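Local coordinates for protein botulinum neurotoxin type G (Clostridium botulinum, PDB 3MPP) that adheres to the nerve-cell surface through this receptor-binding domain, so that the toxin's protease light chain can be delivered into the host cytosol, at residues 21-33 / 41-54. The protein carries 4 engineered substitutions. Sequence-based numbering, arbitrary orientation. Where two conformers were deposited one is given.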
loop_
_atom_site.group_PDB
_atom_site.type_symbol
_atom_site.label_atom_id
_atom_site.label_comp_id
_atom_site.label_asym_id
_atom_site.label_seq_id
_atom_site.Cartn_x
_atom_site.Cartn_y
_atom_site.Cartn_z
ATOM N N GLY A 21 11.040 23.975 14.430
ATOM C CA GLY A 21 11.717 24.860 13.500
ATOM C C GLY A 21 12.916 24.292 12.767
ATOM O O GLY A 21 13.824 25.032 12.380
ATOM N N ALA A 22 12.932 22.981 12.565
ATOM C CA ALA A 22 14.002 22.381 11.785
ATOM C C ALA A 22 14.046 23.063 10.421
ATOM O O ALA A 22 13.007 23.417 9.863
ATOM C CB ALA A 22 13.783 20.879 11.633
ATOM N N THR A 23 15.249 23.265 9.895
ATOM C CA THR A 23 15.403 23.888 8.585
ATOM C C THR A 23 15.694 22.819 7.529
ATOM O O THR A 23 16.520 21.939 7.753
ATOM C CB THR A 23 16.535 24.930 8.597
ATOM O OG1 THR A 23 17.784 24.275 8.835
ATOM C CG2 THR A 23 16.295 25.973 9.694
ATOM N N MET A 24 15.017 22.899 6.386
ATOM C CA MET A 24 15.121 21.863 5.358
ATOM C C MET A 24 15.919 22.289 4.128
ATOM O O MET A 24 15.656 23.330 3.534
ATOM C CB MET A 24 13.722 21.424 4.901
ATOM C CG MET A 24 12.770 21.069 6.029
ATOM S SD MET A 24 13.371 19.657 6.962
ATOM C CE MET A 24 12.536 19.917 8.525
ATOM N N ASN A 25 16.896 21.477 3.745
ATOM C CA ASN A 25 17.621 21.678 2.491
ATOM C C ASN A 25 17.275 20.541 1.526
ATOM O O ASN A 25 17.419 19.364 1.874
ATOM C CB ASN A 25 19.128 21.735 2.743
ATOM C CG ASN A 25 19.888 22.430 1.624
ATOM O OD1 ASN A 25 19.579 22.263 0.444
ATOM N ND2 ASN A 25 20.894 23.217 1.994
ATOM N N VAL A 26 16.814 20.889 0.325
ATOM C CA VAL A 26 16.328 19.898 -0.639
ATOM C C VAL A 26 17.063 19.972 -1.970
ATOM O O VAL A 26 17.095 21.024 -2.615
ATOM C CB VAL A 26 14.825 20.086 -0.925
ATOM C CG1 VAL A 26 14.318 19.005 -1.862
ATOM C CG2 VAL A 26 14.020 20.094 0.375
ATOM N N GLY A 27 17.646 18.847 -2.379
ATOM C CA GLY A 27 18.352 18.775 -3.643
ATOM C C GLY A 27 17.401 18.940 -4.804
ATOM O O GLY A 27 16.187 18.911 -4.626
ATOM N N SER A 28 17.955 19.081 -6.000
ATOM C CA SER A 28 17.152 19.303 -7.196
ATOM C C SER A 28 16.576 18.017 -7.803
ATOM O O SER A 28 15.732 18.088 -8.694
ATOM C CB SER A 28 17.990 20.022 -8.251
ATOM O OG SER A 28 19.116 19.243 -8.615
ATOM N N ASP A 29 17.035 16.855 -7.330
ATOM C CA ASP A 29 16.603 15.570 -7.895
ATOM C C ASP A 29 15.662 14.808 -6.952
ATOM O O ASP A 29 15.637 13.574 -6.947
ATOM C CB ASP A 29 17.820 14.706 -8.282
ATOM C CG ASP A 29 17.440 13.465 -9.110
ATOM O OD1 ASP A 29 16.544 13.552 -9.979
ATOM O OD2 ASP A 29 18.056 12.401 -8.887
ATOM N N VAL A 30 14.884 15.545 -6.162
ATOM C CA VAL A 30 13.848 14.941 -5.326
ATOM C C VAL A 30 12.474 15.206 -5.943
ATOM O O VAL A 30 12.196 16.305 -6.406
ATOM C CB VAL A 30 13.864 15.484 -3.879
ATOM C CG1 VAL A 30 12.734 14.858 -3.060
ATOM C CG2 VAL A 30 15.216 15.218 -3.209
ATOM N N ILE A 31 11.625 14.186 -5.970
ATOM C CA ILE A 31 10.266 14.349 -6.472
ATOM C C ILE A 31 9.285 14.384 -5.303
ATOM O O ILE A 31 9.372 13.597 -4.361
ATOM C CB ILE A 31 9.873 13.227 -7.464
ATOM C CG1 ILE A 31 10.659 13.356 -8.769
ATOM C CG2 ILE A 31 8.383 13.298 -7.793
ATOM C CD1 ILE A 31 12.102 12.968 -8.657
ATOM N N PHE A 32 8.346 15.311 -5.367
ATOM C CA PHE A 32 7.358 15.456 -4.318
ATOM C C PHE A 32 5.983 15.294 -4.931
ATOM O O PHE A 32 5.792 15.536 -6.119
ATOM C CB PHE A 32 7.430 16.849 -3.687
ATOM C CG PHE A 32 8.670 17.098 -2.869
ATOM C CD1 PHE A 32 8.744 16.665 -1.558
ATOM C CD2 PHE A 32 9.745 17.797 -3.404
ATOM C CE1 PHE A 32 9.872 16.899 -0.797
ATOM C CE2 PHE A 32 10.876 18.048 -2.649
ATOM C CZ PHE A 32 10.944 17.597 -1.343
ATOM N N ASN A 33 5.028 14.877 -4.115
ATOM C CA ASN A 33 3.625 15.072 -4.442
ATOM C C ASN A 33 2.896 15.513 -3.182
ATOM O O ASN A 33 3.415 15.351 -2.077
ATOM C CB ASN A 33 3.006 13.819 -5.074
ATOM C CG ASN A 33 2.907 12.657 -4.113
ATOM O OD1 ASN A 33 2.453 12.807 -2.983
ATOM N ND2 ASN A 33 3.330 11.481 -4.566
ATOM N N LYS A 41 10.169 11.186 -3.121
ATOM C CA LYS A 41 10.887 10.107 -3.776
ATOM C C LYS A 41 12.379 10.440 -3.838
ATOM O O LYS A 41 12.777 11.476 -4.377
ATOM C CB LYS A 41 10.333 9.934 -5.192
ATOM C CG LYS A 41 10.896 8.764 -6.001
ATOM C CD LYS A 41 10.284 8.852 -7.417
ATOM C CE LYS A 41 10.753 7.785 -8.370
ATOM N NZ LYS A 41 10.087 7.990 -9.699
ATOM N N LEU A 42 13.195 9.555 -3.283
ATOM C CA LEU A 42 14.651 9.634 -3.418
ATOM C C LEU A 42 15.110 8.765 -4.580
ATOM O O LEU A 42 14.833 7.567 -4.609
ATOM C CB LEU A 42 15.326 9.155 -2.134
ATOM C CG LEU A 42 14.954 9.879 -0.834
ATOM C CD1 LEU A 42 15.618 9.225 0.361
ATOM C CD2 LEU A 42 15.341 11.355 -0.926
ATOM N N ASN A 43 15.809 9.383 -5.529
ATOM C CA ASN A 43 16.433 8.691 -6.654
ATOM C C ASN A 43 17.897 8.423 -6.319
ATOM O O ASN A 43 18.393 8.883 -5.287
ATOM C CB ASN A 43 16.344 9.553 -7.924
ATOM C CG ASN A 43 14.900 9.870 -8.327
ATOM O OD1 ASN A 43 14.529 11.032 -8.538
ATOM N ND2 ASN A 43 14.086 8.840 -8.432
ATOM N N ASN A 44 18.593 7.688 -7.185
ATOM C CA ASN A 44 19.970 7.322 -6.890
ATOM C C ASN A 44 20.957 8.343 -7.440
ATOM O O ASN A 44 21.635 8.091 -8.431
ATOM C CB ASN A 44 20.316 5.923 -7.411
ATOM C CG ASN A 44 21.613 5.395 -6.805
ATOM O OD1 ASN A 44 22.247 6.076 -5.994
ATOM N ND2 ASN A 44 22.013 4.191 -7.193
ATOM N N SER A 45 21.018 9.496 -6.787
ATOM C CA SER A 45 21.904 10.577 -7.196
ATOM C C SER A 45 22.243 11.449 -5.993
ATOM O O SER A 45 21.434 11.584 -5.066
ATOM C CB SER A 45 21.234 11.424 -8.287
ATOM O OG SER A 45 21.740 12.750 -8.311
ATOM N N GLU A 46 23.420 12.056 -6.015
ATOM C CA GLU A 46 23.822 12.959 -4.947
ATOM C C GLU A 46 22.888 14.157 -4.871
ATOM O O GLU A 46 22.767 14.785 -3.825
ATOM C CB GLU A 46 25.254 13.448 -5.175
ATOM C CG GLU A 46 26.270 12.358 -5.002
ATOM C CD GLU A 46 27.694 12.872 -5.095
ATOM O OE1 GLU A 46 27.892 14.063 -5.441
ATOM O OE2 GLU A 46 28.605 12.069 -4.826
ATOM N N ASN A 47 22.231 14.483 -5.979
ATOM C CA ASN A 47 21.321 15.630 -5.979
ATOM C C ASN A 47 19.911 15.297 -5.541
ATOM O O ASN A 47 19.037 16.175 -5.451
ATOM C CB ASN A 47 21.348 16.336 -7.323
ATOM C CG ASN A 47 22.608 17.167 -7.491
ATOM O OD1 ASN A 47 22.876 18.063 -6.685
ATOM N ND2 ASN A 47 23.404 16.853 -8.507
ATOM N N SER A 48 19.698 14.022 -5.248
ATOM C CA SER A 48 18.411 13.572 -4.743
ATOM C C SER A 48 18.548 13.406 -3.239
ATOM O O SER A 48 18.795 12.305 -2.740
ATOM C CB SER A 48 18.010 12.233 -5.373
ATOM O OG SER A 48 16.652 11.940 -5.051
ATOM N N ASN A 49 18.427 14.505 -2.512
ATOM C CA ASN A 49 18.656 14.450 -1.079
ATOM C C ASN A 49 17.845 15.493 -0.326
ATOM O O ASN A 49 17.442 16.510 -0.888
ATOM C CB ASN A 49 20.137 14.632 -0.774
ATOM C CG ASN A 49 20.587 16.071 -0.956
ATOM O OD1 ASN A 49 20.803 16.528 -2.077
ATOM N ND2 ASN A 49 20.706 16.798 0.150
ATOM N N ILE A 50 17.606 15.213 0.949
ATOM C CA ILE A 50 16.987 16.160 1.863
ATOM C C ILE A 50 17.789 16.113 3.137
ATOM O O ILE A 50 18.116 15.029 3.630
ATOM C CB ILE A 50 15.553 15.753 2.224
ATOM C CG1 ILE A 50 14.664 15.728 0.978
ATOM C CG2 ILE A 50 14.971 16.691 3.296
ATOM C CD1 ILE A 50 13.282 15.170 1.243
ATOM N N THR A 51 18.127 17.282 3.663
ATOM C CA THR A 51 18.747 17.359 4.974
ATOM C C THR A 51 17.807 18.109 5.911
ATOM O O THR A 51 17.339 19.205 5.596
ATOM C CB THR A 51 20.123 18.059 4.926
ATOM O OG1 THR A 51 21.038 17.272 4.153
ATOM C CG2 THR A 51 20.687 18.220 6.325
ATOM N N ALA A 52 17.492 17.494 7.043
ATOM C CA ALA A 52 16.781 18.199 8.099
ATOM C C ALA A 52 17.815 18.780 9.051
ATOM O O ALA A 52 18.530 18.040 9.726
ATOM C CB ALA A 52 15.841 17.265 8.833
ATOM N N HIS A 53 17.927 20.104 9.063
ATOM C CA HIS A 53 18.845 20.786 9.970
ATOM C C HIS A 53 18.090 21.174 11.234
ATOM O O HIS A 53 17.213 22.039 11.205
ATOM C CB HIS A 53 19.450 22.034 9.320
ATOM C CG HIS A 53 20.400 21.743 8.198
ATOM N ND1 HIS A 53 21.753 21.562 8.393
ATOM C CD2 HIS A 53 20.195 21.623 6.864
ATOM C CE1 HIS A 53 22.339 21.334 7.231
ATOM N NE2 HIS A 53 21.416 21.368 6.286
ATOM N N GLN A 54 18.437 20.526 12.341
ATOM C CA GLN A 54 17.703 20.681 13.592
ATOM C C GLN A 54 18.499 21.480 14.617
ATOM O O GLN A 54 19.286 20.918 15.376
ATOM C CB GLN A 54 17.345 19.304 14.152
ATOM C CG GLN A 54 16.567 19.319 15.453
ATOM C CD GLN A 54 16.099 17.932 15.854
ATOM O OE1 GLN A 54 15.660 17.712 16.983
ATOM N NE2 GLN A 54 16.192 16.985 14.926
HETATM O O HOH W 1 20.836 19.724 -5.725
#
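Val30 and Ile50 meet on the apolar, closely packed side of the contact, CG2 of the valine lying 4.3 Å from CG1 of the isoleucine. With its CG1 anti to the backbone N (chi1 178°), Val30 turns CG2 over the backbone of Ser48 and Asn49, 3.4 Å from Asn49 N, while CG1 rests on one face of the Phe32 ring. Val26 CG1 reaches that ring at its edge, and Ile50 CD1 comes within 4.2 Å of Phe32 CZ. Branched aliphatic chains and a flat ring suit this side, where Leu14 also touches Val26 and Ile50, and Tyr9 stacks on Phe32. Farther along, the less well ordered Met24 brings SD to 3.9 Å from the short methyl of Ala52, CB.

Ser48 ties the two bends together. Its hydroxyl donates to Asp29 O (2.7 Å from OG), approaching well above the carbonyl plane, and accepts from Asn43 N. One small polar group thus serves the backbone of both segments. Asn47 O takes the N-H of Asp29, and a water bridges Ser28 N and Asn47 OD1. Gly27, lacking a side chain, lets its CA come within 3.2 Å of Asn47 O.

The other side is looser and faces solvent. Thr23 and Asn25 are exposed there, polar side chains that can meet water while their backbones stay paired with His53 and Thr51. Thr51 CG2 lies over one face of the poorly ordered imidazole, and Thr51 OG1 is hydrogen-bonded to Asp183. Extended Lys41 takes NZ away to a salt bridge with Glu427.

Lys41 N gives a 2.8 Å bond to Ile31 O; the return bond is weak. Strands 23-26 and 50-53 edge one antiparallel sheet, 30-33 and 39-43 join another, and both segments cross between them side by side, as in the concanavalin-like jelly roll of this N-terminal receptor-binding subdomain.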